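Local coordinates for putative secreted cellulose binding protein (Streptomyces coelicolor, PDB 4OY7) that cleaves cellulose chains oxidatively as a copper-dependent lytic polysaccharide monooxygenase, this chain being its catalytic AA10 domain, at residues A[110-114]-A[139-143]; A[105-109]-A[145-151]; A[10-14]-A[89-93]; A[1-5]-A[183-187]. All coordinates share one frame; numbering follows the deposited sequence.

How the contacts relate
Contacts 1 and 4 meet at the copper site: contact 1 carries H110 and contact 4 carries H1, with H110 NE2 and H1 N 3.4 Å apart where both bind the metal, and the centres of the two contacts are about 11 Å apart. Contact 2 adjoins both: its segment 105-109 runs directly into H110, and A108 N lies 3.0 Å from H1 O, probably hydrogen-bonded. Contact 3 lies away from the metal, its centre about 23 Å from that of contact 1, on the other side of the chain's centre. It touches contact 4 through Y12, which packs on A4 and M5, and strand 92-94 is a neighbour of strand 184-193 in the mixed sheet.

Contact 1 (A[110-114]-A[139-143]); sequences HPGDF and TVTNP. With CU (copper (II) ion), chain I.
F114 and V140 form a hydrogen-bonded pair between antiparallel strands 112-119 and 134-141, in the beta-sandwich of the LPMO domain. F114 N donates to V140 O (2.9 Å), and V140 N returns a bond to F114 O (2.8 Å). The tight side is the face bearing these two residues. With CG anti to its carbonyl carbon (chi1 -65°), the F114 side chain brings CE1 to 3.6 Å from P143 CG, crossing the proline at about a right angle. W176 stacks on the F114 ring, and Y104, Y156 and W158 meet it too, making an aromatic cluster.

The face bearing D113 and T141 is looser and turned to solvent. There the two side chains run alongside each other, and T141 OG1 gives its proton to D113 OD1 over 2.8 Å, arriving from above the carboxylate plane, 56° out of it. Beyond the last bridged pair N142 carries the pairing on: its backbone N bonds G112 O at 2.9 Å, while its OD1 stands in for a backbone carbonyl, accepting from G112 N at 2.9 Å, the donor above the carbonyl plane. P111 leads back to H110, whose NE2 binds the copper ion at 2.4 Å.

Contact 2 (A[105-109]-A[145-151]); sequences SNWAA and QQGSPGT
N106 sets its CG between its own backbone N and carbonyl carbon (chi1 64°), which turns the amide to the 145-151 segment, while Q145 runs out extended beyond CG to meet it. The two amide planes stand 85° apart. N106 ND2 spends one proton on Q145 OE1 (2.9 Å), met in the carbonyl plane on a lone pair, and the other on G147 O (3.1 Å), which lies in the plane of the N106 amide although the donor sits above the plane of that peptide carbonyl. On the other branch N106 OD1 takes a proton from a water at 2.8 Å, and the same water donates to T151 O.

The receiving segment leaves strand 145-146, an outer strand of the four-stranded antiparallel sheet, and closes in a type II beta turn from S148 to T151, with proline and glycine at its two central positions. G150 N reaches back to N106 O over 3.3 Å. Replacing N106 with an alanine would probably leave Q145 OE1 and G147 O without their shared donor and let the loop before the turn drift.

W107 starts out away from the turn, but with CG anti to its backbone N (chi1 -168°) its indole comes round beside G150. G150 CA sits over a face of the six-membered ring, 4.1 Å from its centroid, in a CH-pi contact; F48 also stacks with this indole. Nearer the copper ligand H110, A109 CB rests against P149 CG at 3.8 Å.

Contact 3 (A[10-14]-A[89-93]); sequences RTYLC and WPRTH
A cation-pi stack of R10 on W89 joins the first turn of helix 10-18 to the segment that leads into strand 92-94 of the mixed sheet. The R10 chain is fully extended from CG to NE and crosses the indole at about a right angle, so successive atoms travel over one ring face. R10 CD lies above the six-membered ring, 3.8 Å from its centroid. Farther out, the guanidinium settles flat over the five-membered ring with the planes only 10° apart, and R10 CZ is 3.4 Å from W89 NE1.

C14, one helical turn on, comes at the same indole from a different direction. Its SG lies in the ring plane at the edge, 3.6 Å from W89 CZ3, in a cysteine sulfur-aromatic contact. That sulfur is already tied to C32 by a disulfide, and W89 also packs on A31 and A35, so the tryptophan is wedged between helices 10-18 and 30-39. Beside it L13 and P90 make an apolar contact, lying alongside with their side chains running opposite ways and L13 CD1 4.0 Å from P90 CB.

The polar ends are satisfied elsewhere. R10 NE makes a salt bridge with D190, R10 NH1 bonds Y82 O, and W89 NE1 gives its proton to A84 O. These bonds, with the stack, probably restrict how the guanidinium and the indole can turn. The buried positive charge is thus probably compensated by the D190 carboxylate and the indole face, and the arginine links helix, tryptophan and strand 184-193 through a single side chain.

Contact 4 (A[1-5]-A[183-187]); sequences HGVAM and ENFFS. With CU (copper (II) ion), chain I.
F185 reaches from strand 184-193 toward H1 and the copper ion, and its atoms meet G2, then H1, then the metal in turn. F185 CB lies 3.6 Å from G2 O, which is also near CG and CD2. Farther along, CE2 of F185 comes to 3.4 Å from H1 CA. At the tip, F185 CZ sits 3.2 Å from H1 N and 3.4 Å from the copper ion. The phenyl and imidazole planes are inclined at 58°. An alanine in place of F185 would probably open a gap beside the metal and leave the amino terminus with less to hold its position.

E183 approaches from the same strand end. Its OE1 accepts from the copper-bound water at 2.6 Å and makes a salt bridge with R178. Farther from the metal, S187 OG, set anti to its own backbone N (chi1 179°), points at A4 N and accepts its proton over 3.0 Å, tying the chain start to the strand. H1 grips copper twice, through its N at 2.2 Å and its ND1 at 2.2 Å, and H110 supplies the third nitrogen: this is the histidine brace of LPMOs, here with a phenylalanine beside the metal, as in many AA10 enzymes.

Contact 1 (A[110-114]-A[139-143])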
loop_
_atom_site.group_PDB
_atom_site.type_symbol
_atom_site.label_atom_id
_atom_site.label_comp_id
_atom_site.label_asym_id
_atom_site.label_seq_id
_atom_site.Cartn_x
_atom_site.Cartn_y
_atom_site.Cartn_z
ATOM N N HIS A 110 -15.132 -6.479 -0.881
ATOM C CA HIS A 110 -15.018 -7.911 -1.083
ATOM C C HIS A 110 -14.770 -8.588 0.262
ATOM O O HIS A 110 -14.081 -8.029 1.114
ATOM C CB HIS A 110 -13.827 -8.246 -1.995
ATOM C CG HIS A 110 -13.831 -7.542 -3.316
ATOM N ND1 HIS A 110 -14.732 -7.835 -4.320
ATOM C CD2 HIS A 110 -13.031 -6.566 -3.802
ATOM C CE1 HIS A 110 -14.488 -7.072 -5.367
ATOM N NE2 HIS A 110 -13.484 -6.270 -5.067
ATOM N N PRO A 111 -15.259 -9.831 0.424
ATOM C CA PRO A 111 -14.881 -10.614 1.592
ATOM C C PRO A 111 -13.422 -11.157 1.503
ATOM O O PRO A 111 -12.908 -11.385 0.420
ATOM C CB PRO A 111 -15.880 -11.765 1.556
ATOM C CG PRO A 111 -16.120 -11.985 0.098
ATOM C CD PRO A 111 -16.076 -10.607 -0.523
ATOM N N GLY A 112 -12.751 -11.316 2.644
ATOM C CA GLY A 112 -11.377 -11.827 2.666
ATOM C C GLY A 112 -10.543 -11.320 3.829
ATOM O O GLY A 112 -11.080 -10.722 4.791
ATOM N N ASP A 113 -9.242 -11.607 3.736
ATOM C CA ASP A 113 -8.231 -11.293 4.757
ATOM C C ASP A 113 -7.314 -10.201 4.271
ATOM O O ASP A 113 -6.907 -10.172 3.083
ATOM C CB ASP A 113 -7.305 -12.490 5.032
ATOM C CG ASP A 113 -7.960 -13.628 5.726
ATOM O OD1 ASP A 113 -9.061 -13.475 6.248
ATOM O OD2 ASP A 113 -7.316 -14.705 5.749
ATOM N N PHE A 114 -6.906 -9.339 5.192
ATOM C CA PHE A 114 -5.814 -8.431 4.978
ATOM C C PHE A 114 -4.581 -8.955 5.697
ATOM O O PHE A 114 -4.551 -9.052 6.937
ATOM C CB PHE A 114 -6.200 -7.056 5.494
ATOM C CG PHE A 114 -7.322 -6.432 4.735
ATOM C CD1 PHE A 114 -8.641 -6.630 5.115
ATOM C CD2 PHE A 114 -7.064 -5.634 3.633
ATOM C CE1 PHE A 114 -9.695 -6.056 4.408
ATOM C CE2 PHE A 114 -8.105 -5.070 2.911
ATOM C CZ PHE A 114 -9.421 -5.267 3.295
ATOM N N THR A 139 -2.996 -10.619 10.587
ATOM C CA THR A 139 -3.952 -10.913 9.515
ATOM C C THR A 139 -5.309 -10.518 10.026
ATOM O O THR A 139 -5.638 -10.889 11.132
ATOM C CB THR A 139 -3.941 -12.382 9.023
ATOM O OG1 THR A 139 -2.611 -12.732 8.610
ATOM C CG2 THR A 139 -4.860 -12.579 7.840
ATOM N N VAL A 140 -6.058 -9.731 9.249
ATOM C CA VAL A 140 -7.359 -9.193 9.664
ATOM C C VAL A 140 -8.429 -9.773 8.762
ATOM O O VAL A 140 -8.489 -9.462 7.567
ATOM C CB VAL A 140 -7.386 -7.651 9.558
ATOM C CG1 VAL A 140 -8.710 -7.085 10.064
ATOM C CG2 VAL A 140 -6.207 -7.091 10.324
ATOM N N THR A 141 -9.298 -10.596 9.340
ATOM C CA THR A 141 -10.315 -11.286 8.570
ATOM C C THR A 141 -11.615 -10.492 8.576
ATOM O O THR A 141 -12.205 -10.255 9.640
ATOM C CB THR A 141 -10.510 -12.718 9.109
ATOM O OG1 THR A 141 -9.250 -13.423 9.070
ATOM C CG2 THR A 141 -11.571 -13.448 8.285
ATOM N N ASN A 142 -12.077 -10.088 7.392
ATOM C CA ASN A 142 -13.372 -9.400 7.246
ATOM C C ASN A 142 -13.621 -8.276 8.265
ATOM O O ASN A 142 -14.599 -8.301 9.034
ATOM C CB ASN A 142 -14.493 -10.435 7.283
ATOM C CG ASN A 142 -14.552 -11.248 6.027
ATOM O OD1 ASN A 142 -14.488 -10.690 4.932
ATOM N ND2 ASN A 142 -14.686 -12.563 6.166
ATOM N N PRO A 143 -12.714 -7.273 8.282
ATOM C CA PRO A 143 -12.924 -6.132 9.159
ATOM C C PRO A 143 -14.138 -5.327 8.729
ATOM O O PRO A 143 -14.575 -5.440 7.582
ATOM C CB PRO A 143 -11.640 -5.309 8.972
ATOM C CG PRO A 143 -11.229 -5.622 7.596
ATOM C CD PRO A 143 -11.565 -7.079 7.397
HETATM CU CU CU I . -12.415 -4.767 -6.575
HETATM O O HOH W 1 -12.398 -6.135 -7.725
#

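Contact 2 (A[105-109]-A[145-151])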
loop_
_atom_site.group_PDB
_atom_site.type_symbol
_atom_site.label_atom_id
_atom_site.label_comp_id
_atom_site.label_asym_id
_atom_site.label_seq_id
_atom_site.Cartn_x
_atom_site.Cartn_y
_atom_site.Cartn_z
ATOM N N SER A 105 -9.001 1.294 1.700
ATOM C CA SER A 105 -10.089 1.690 0.817
ATOM C C SER A 105 -11.058 0.561 0.531
ATOM O O SER A 105 -10.648 -0.533 0.263
ATOM C CB SER A 105 -9.530 2.202 -0.515
ATOM O OG SER A 105 -10.557 2.412 -1.469
ATOM N N ASN A 106 -12.361 0.868 0.563
ATOM C CA ASN A 106 -13.379 -0.076 0.077
ATOM C C ASN A 106 -13.987 0.410 -1.238
ATOM O O ASN A 106 -15.205 0.394 -1.407
ATOM C CB ASN A 106 -14.482 -0.316 1.118
ATOM C CG ASN A 106 -15.279 0.923 1.424
ATOM O OD1 ASN A 106 -14.952 2.006 0.947
ATOM N ND2 ASN A 106 -16.306 0.782 2.246
ATOM N N TRP A 107 -13.137 0.864 -2.164
ATOM C CA TRP A 107 -13.658 1.408 -3.419
ATOM C C TRP A 107 -14.595 0.402 -4.105
ATOM O O TRP A 107 -15.641 0.788 -4.619
ATOM C CB TRP A 107 -12.519 1.871 -4.353
ATOM C CG TRP A 107 -13.030 2.702 -5.510
ATOM C CD1 TRP A 107 -13.088 2.327 -6.828
ATOM C CD2 TRP A 107 -13.605 4.019 -5.447
ATOM N NE1 TRP A 107 -13.629 3.343 -7.586
ATOM C CE2 TRP A 107 -13.981 4.379 -6.761
ATOM C CE3 TRP A 107 -13.849 4.931 -4.402
ATOM C CZ2 TRP A 107 -14.583 5.616 -7.064
ATOM C CZ3 TRP A 107 -14.460 6.148 -4.704
ATOM C CH2 TRP A 107 -14.808 6.484 -6.028
ATOM N N ALA A 108 -14.208 -0.875 -4.134
ATOM C CA ALA A 108 -15.185 -1.962 -4.296
ATOM C C ALA A 108 -14.911 -2.959 -3.202
ATOM O O ALA A 108 -13.775 -3.291 -2.951
ATOM C CB ALA A 108 -15.129 -2.605 -5.677
ATOM N N ALA A 109 -15.957 -3.388 -2.515
ATOM C CA ALA A 109 -15.807 -4.212 -1.329
ATOM C C ALA A 109 -15.826 -5.696 -1.694
ATOM O O ALA A 109 -16.511 -6.121 -2.631
ATOM C CB ALA A 109 -16.931 -3.920 -0.350
ATOM N N GLN A 145 -16.583 -1.847 7.914
ATOM C CA GLN A 145 -16.450 -0.729 6.975
ATOM C C GLN A 145 -17.100 0.533 7.514
ATOM O O GLN A 145 -18.118 0.464 8.208
ATOM C CB GLN A 145 -17.080 -1.093 5.626
ATOM C CG GLN A 145 -16.267 -2.096 4.802
ATOM C CD GLN A 145 -17.061 -2.628 3.617
ATOM O OE1 GLN A 145 -17.419 -1.881 2.716
ATOM N NE2 GLN A 145 -17.357 -3.927 3.628
ATOM N N GLN A 146 -16.503 1.677 7.200
ATOM C CA GLN A 146 -17.083 3.003 7.492
ATOM C C GLN A 146 -17.204 3.716 6.148
ATOM O O GLN A 146 -16.207 3.877 5.441
ATOM C CB GLN A 146 -16.140 3.750 8.444
ATOM C CG GLN A 146 -16.440 5.218 8.709
ATOM C CD GLN A 146 -17.429 5.399 9.832
ATOM O OE1 GLN A 146 -17.150 5.079 10.987
ATOM N NE2 GLN A 146 -18.592 5.887 9.499
ATOM N N GLY A 147 -18.415 4.120 5.776
ATOM C CA GLY A 147 -18.652 4.678 4.443
ATOM C C GLY A 147 -19.018 3.577 3.462
ATOM O O GLY A 147 -18.516 2.451 3.548
ATOM N N SER A 148 -19.933 3.888 2.552
ATOM C CA SER A 148 -20.379 2.913 1.573
ATOM C C SER A 148 -19.276 2.632 0.555
ATOM O O SER A 148 -18.490 3.526 0.219
ATOM C CB SER A 148 -21.638 3.412 0.866
ATOM O OG SER A 148 -22.717 3.512 1.779
ATOM N N PRO A 149 -19.215 1.392 0.047
ATOM C CA PRO A 149 -18.261 1.117 -1.009
ATOM C C PRO A 149 -18.432 2.057 -2.187
ATOM O O PRO A 149 -19.557 2.441 -2.522
ATOM C CB PRO A 149 -18.586 -0.323 -1.417
ATOM C CG PRO A 149 -19.218 -0.927 -0.213
ATOM C CD PRO A 149 -19.960 0.187 0.452
ATOM N N GLY A 150 -17.326 2.458 -2.789
ATOM C CA GLY A 150 -17.352 3.327 -3.953
ATOM C C GLY A 150 -17.649 4.793 -3.681
ATOM O O GLY A 150 -17.891 5.551 -4.612
ATOM N N THR A 151 -17.652 5.191 -2.412
ATOM C CA THR A 151 -17.799 6.605 -2.026
ATOM C C THR A 151 -16.466 7.148 -1.536
ATOM O O THR A 151 -15.641 6.404 -0.979
ATOM C CB THR A 151 -18.869 6.798 -0.931
ATOM O OG1 THR A 151 -18.480 6.136 0.278
ATOM C CG2 THR A 151 -20.219 6.239 -1.391
HETATM O O HOH W 2 -14.721 3.744 -1.276
#

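Contact 3 (A[10-14]-A[89-93])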
loop_
_atom_site.group_PDB
_atom_site.type_symbol
_atom_site.label_atom_id
_atom_site.label_comp_id
_atom_site.label_asym_id
_atom_site.label_seq_id
_atom_site.Cartn_x
_atom_site.Cartn_y
_atom_site.Cartn_z
ATOM N N ARG A 10 1.542 4.036 -1.528
ATOM C CA ARG A 10 2.233 4.960 -2.456
ATOM C C ARG A 10 1.281 5.600 -3.457
ATOM O O ARG A 10 1.317 6.825 -3.672
ATOM C CB ARG A 10 3.355 4.244 -3.190
ATOM C CG ARG A 10 4.524 3.912 -2.285
ATOM C CD ARG A 10 5.662 3.176 -2.973
ATOM N NE ARG A 10 6.780 3.130 -2.040
ATOM C CZ ARG A 10 7.911 2.476 -2.224
ATOM N NH1 ARG A 10 8.100 1.771 -3.336
ATOM N NH2 ARG A 10 8.851 2.516 -1.281
ATOM N N THR A 11 0.451 4.784 -4.091
ATOM C CA THR A 11 -0.483 5.348 -5.062
ATOM C C THR A 11 -1.507 6.292 -4.409
ATOM O O THR A 11 -1.899 7.293 -4.992
ATOM C CB THR A 11 -1.215 4.297 -5.893
ATOM O OG1 THR A 11 -1.927 3.393 -5.037
ATOM C CG2 THR A 11 -0.240 3.553 -6.819
ATOM N N TYR A 12 -1.942 5.969 -3.198
ATOM C CA TYR A 12 -2.922 6.798 -2.524
ATOM C C TYR A 12 -2.318 8.128 -2.099
ATOM O O TYR A 12 -2.858 9.165 -2.365
ATOM C CB TYR A 12 -3.538 6.055 -1.329
ATOM C CG TYR A 12 -4.570 6.869 -0.604
ATOM C CD1 TYR A 12 -5.762 7.238 -1.227
ATOM C CD2 TYR A 12 -4.340 7.320 0.695
ATOM C CE1 TYR A 12 -6.725 7.992 -0.559
ATOM C CE2 TYR A 12 -5.296 8.066 1.358
ATOM C CZ TYR A 12 -6.473 8.416 0.732
ATOM O OH TYR A 12 -7.415 9.192 1.430
ATOM N N LEU A 13 -1.165 8.082 -1.452
ATOM C CA LEU A 13 -0.521 9.334 -1.039
ATOM C C LEU A 13 -0.110 10.161 -2.239
ATOM O O LEU A 13 -0.144 11.373 -2.179
ATOM C CB LEU A 13 0.669 9.088 -0.133
ATOM C CG LEU A 13 0.362 8.490 1.245
ATOM C CD1 LEU A 13 1.607 8.391 2.102
ATOM C CD2 LEU A 13 -0.723 9.267 1.985
ATOM N N CYS A 14 0.307 9.510 -3.315
ATOM C CA CYS A 14 0.709 10.272 -4.469
ATOM C C CYS A 14 -0.491 10.947 -5.130
ATOM O O CYS A 14 -0.407 12.106 -5.573
ATOM C CB CYS A 14 1.509 9.431 -5.448
ATOM S SG CYS A 14 3.251 9.210 -4.955
ATOM N N TRP A 89 9.791 9.047 -1.146
ATOM C CA TRP A 89 8.348 8.900 -1.257
ATOM C C TRP A 89 7.671 9.599 -0.069
ATOM O O TRP A 89 8.309 9.801 0.977
ATOM C CB TRP A 89 7.943 7.430 -1.219
ATOM C CG TRP A 89 8.272 6.599 -2.414
ATOM C CD1 TRP A 89 9.327 5.729 -2.560
ATOM C CD2 TRP A 89 7.513 6.498 -3.626
ATOM N NE1 TRP A 89 9.270 5.116 -3.778
ATOM C CE2 TRP A 89 8.186 5.584 -4.471
ATOM C CE3 TRP A 89 6.362 7.128 -4.101
ATOM C CZ2 TRP A 89 7.693 5.225 -5.744
ATOM C CZ3 TRP A 89 5.887 6.787 -5.353
ATOM C CH2 TRP A 89 6.581 5.863 -6.193
ATOM N N PRO A 90 6.406 10.011 -0.231
ATOM C CA PRO A 90 5.681 10.503 0.928
ATOM C C PRO A 90 5.593 9.432 1.987
ATOM O O PRO A 90 5.549 8.277 1.654
ATOM C CB PRO A 90 4.279 10.799 0.367
ATOM C CG PRO A 90 4.452 10.918 -1.092
ATOM C CD PRO A 90 5.571 9.988 -1.437
ATOM N N ARG A 91 5.553 9.802 3.259
ATOM C CA ARG A 91 5.498 8.790 4.289
ATOM C C ARG A 91 4.674 9.243 5.478
ATOM O O ARG A 91 4.494 10.434 5.725
ATOM C CB ARG A 91 6.892 8.377 4.760
ATOM C CG ARG A 91 7.701 9.413 5.545
ATOM C CD ARG A 91 9.172 9.003 5.743
ATOM N NE ARG A 91 9.771 8.772 4.430
ATOM C CZ ARG A 91 10.004 7.579 3.885
ATOM N NH1 ARG A 91 10.427 7.517 2.631
ATOM N NH2 ARG A 91 9.826 6.445 4.558
ATOM N N THR A 92 4.234 8.255 6.230
ATOM C CA THR A 92 3.484 8.460 7.454
ATOM C C THR A 92 4.416 8.303 8.655
ATOM O O THR A 92 5.142 7.313 8.766
ATOM C CB THR A 92 2.343 7.452 7.557
ATOM O OG1 THR A 92 1.501 7.563 6.397
ATOM C CG2 THR A 92 1.479 7.723 8.808
ATOM N N HIS A 93 4.346 9.284 9.546
ATOM C CA HIS A 93 5.165 9.300 10.746
ATOM C C HIS A 93 4.442 8.528 11.841
ATOM O O HIS A 93 3.284 8.832 12.161
ATOM C CB HIS A 93 5.447 10.761 11.140
ATOM C CG HIS A 93 6.290 11.477 10.133
ATOM N ND1 HIS A 93 7.599 11.839 10.382
ATOM C CD2 HIS A 93 6.023 11.872 8.865
ATOM C CE1 HIS A 93 8.101 12.424 9.305
ATOM N NE2 HIS A 93 7.171 12.441 8.366
#

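Contact 4 (A[1-5]-A[183-187])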
loop_
_atom_site.group_PDB
_atom_site.type_symbol
_atom_site.label_atom_id
_atom_site.label_comp_id
_atom_site.label_asym_id
_atom_site.label_seq_id
_atom_site.Cartn_x
_atom_site.Cartn_y
_atom_site.Cartn_z
ATOM N N HIS A 1 -11.428 -3.584 -4.953
ATOM C CA HIS A 1 -10.594 -2.403 -5.307
ATOM C C HIS A 1 -10.323 -1.596 -4.071
ATOM O O HIS A 1 -11.266 -1.120 -3.392
ATOM C CB HIS A 1 -11.250 -1.555 -6.394
ATOM C CG HIS A 1 -11.080 -2.123 -7.766
ATOM N ND1 HIS A 1 -11.381 -3.434 -8.063
ATOM C CD2 HIS A 1 -10.646 -1.568 -8.922
ATOM C CE1 HIS A 1 -11.156 -3.660 -9.345
ATOM N NE2 HIS A 1 -10.718 -2.545 -9.892
ATOM N N GLY A 2 -9.032 -1.448 -3.787
ATOM C CA GLY A 2 -8.552 -0.653 -2.678
ATOM C C GLY A 2 -7.098 -0.948 -2.365
ATOM O O GLY A 2 -6.605 -2.053 -2.625
ATOM N N VAL A 3 -6.446 0.071 -1.819
ATOM C CA VAL A 3 -5.162 -0.028 -1.162
ATOM C C VAL A 3 -5.266 0.746 0.170
ATOM O O VAL A 3 -6.291 1.396 0.445
ATOM C CB VAL A 3 -4.031 0.558 -2.026
ATOM C CG1 VAL A 3 -3.775 -0.319 -3.257
ATOM C CG2 VAL A 3 -4.307 2.017 -2.383
ATOM N N ALA A 4 -4.218 0.662 0.990
ATOM C CA ALA A 4 -4.214 1.265 2.278
ATOM C C ALA A 4 -4.358 2.792 2.159
ATOM O O ALA A 4 -3.733 3.421 1.290
ATOM C CB ALA A 4 -2.942 0.926 3.025
ATOM N N MET A 5 -5.209 3.362 3.025
ATOM C CA MET A 5 -5.347 4.812 3.118
ATOM C C MET A 5 -4.664 5.435 4.343
ATOM O O MET A 5 -4.268 6.603 4.314
ATOM C CB MET A 5 -6.835 5.197 3.111
ATOM C CG MET A 5 -7.573 4.768 1.844
ATOM S SD MET A 5 -9.365 4.906 2.019
ATOM C CE MET A 5 -9.414 6.681 2.094
ATOM N N GLU A 183 -8.572 -12.958 -7.371
ATOM C CA GLU A 183 -8.078 -11.583 -7.393
ATOM C C GLU A 183 -7.632 -11.149 -6.005
ATOM O O GLU A 183 -8.354 -11.358 -5.016
ATOM C CB GLU A 183 -9.144 -10.642 -7.922
ATOM C CG GLU A 183 -8.692 -9.196 -8.077
ATOM C CD GLU A 183 -9.847 -8.311 -8.501
ATOM O OE1 GLU A 183 -10.795 -8.216 -7.709
ATOM O OE2 GLU A 183 -9.824 -7.762 -9.622
ATOM N N ASN A 184 -6.423 -10.586 -5.932
ATOM C CA ASN A 184 -5.879 -10.018 -4.711
ATOM C C ASN A 184 -5.378 -8.584 -5.004
ATOM O O ASN A 184 -4.994 -8.277 -6.137
ATOM C CB ASN A 184 -4.652 -10.834 -4.248
ATOM C CG ASN A 184 -4.945 -12.247 -3.743
ATOM O OD1 ASN A 184 -3.969 -12.923 -3.364
ATOM N ND2 ASN A 184 -6.211 -12.699 -3.683
ATOM N N PHE A 185 -5.271 -7.770 -3.959
ATOM C CA PHE A 185 -4.749 -6.392 -4.028
ATOM C C PHE A 185 -3.438 -6.260 -3.252
ATOM O O PHE A 185 -3.197 -6.975 -2.287
ATOM C CB PHE A 185 -5.823 -5.424 -3.528
ATOM C CG PHE A 185 -7.023 -5.407 -4.422
ATOM C CD1 PHE A 185 -7.994 -6.387 -4.351
ATOM C CD2 PHE A 185 -7.078 -4.485 -5.440
ATOM C CE1 PHE A 185 -9.054 -6.384 -5.244
ATOM C CE2 PHE A 185 -8.121 -4.472 -6.334
ATOM C CZ PHE A 185 -9.091 -5.431 -6.241
ATOM N N PHE A 186 -2.603 -5.326 -3.686
ATOM C CA PHE A 186 -1.251 -5.210 -3.190
ATOM C C PHE A 186 -0.988 -3.767 -2.797
ATOM O O PHE A 186 -1.187 -2.856 -3.599
ATOM C CB PHE A 186 -0.264 -5.661 -4.279
ATOM C CG PHE A 186 -0.329 -7.146 -4.547
ATOM C CD1 PHE A 186 -1.329 -7.674 -5.340
ATOM C CD2 PHE A 186 0.587 -8.032 -3.950
ATOM C CE1 PHE A 186 -1.457 -9.044 -5.525
ATOM C CE2 PHE A 186 0.459 -9.409 -4.147
ATOM C CZ PHE A 186 -0.566 -9.906 -4.932
ATOM N N SER A 187 -0.591 -3.580 -1.545
ATOM C CA SER A 187 -0.478 -2.238 -0.983
ATOM C C SER A 187 0.825 -1.999 -0.289
ATOM O O SER A 187 1.169 -2.760 0.590
ATOM C CB SER A 187 -1.602 -2.026 0.030
ATOM O OG SER A 187 -1.542 -0.746 0.643
HETATM CU CU CU I . -12.415 -4.767 -6.575
HETATM O O HOH W 1 -12.398 -6.135 -7.725
#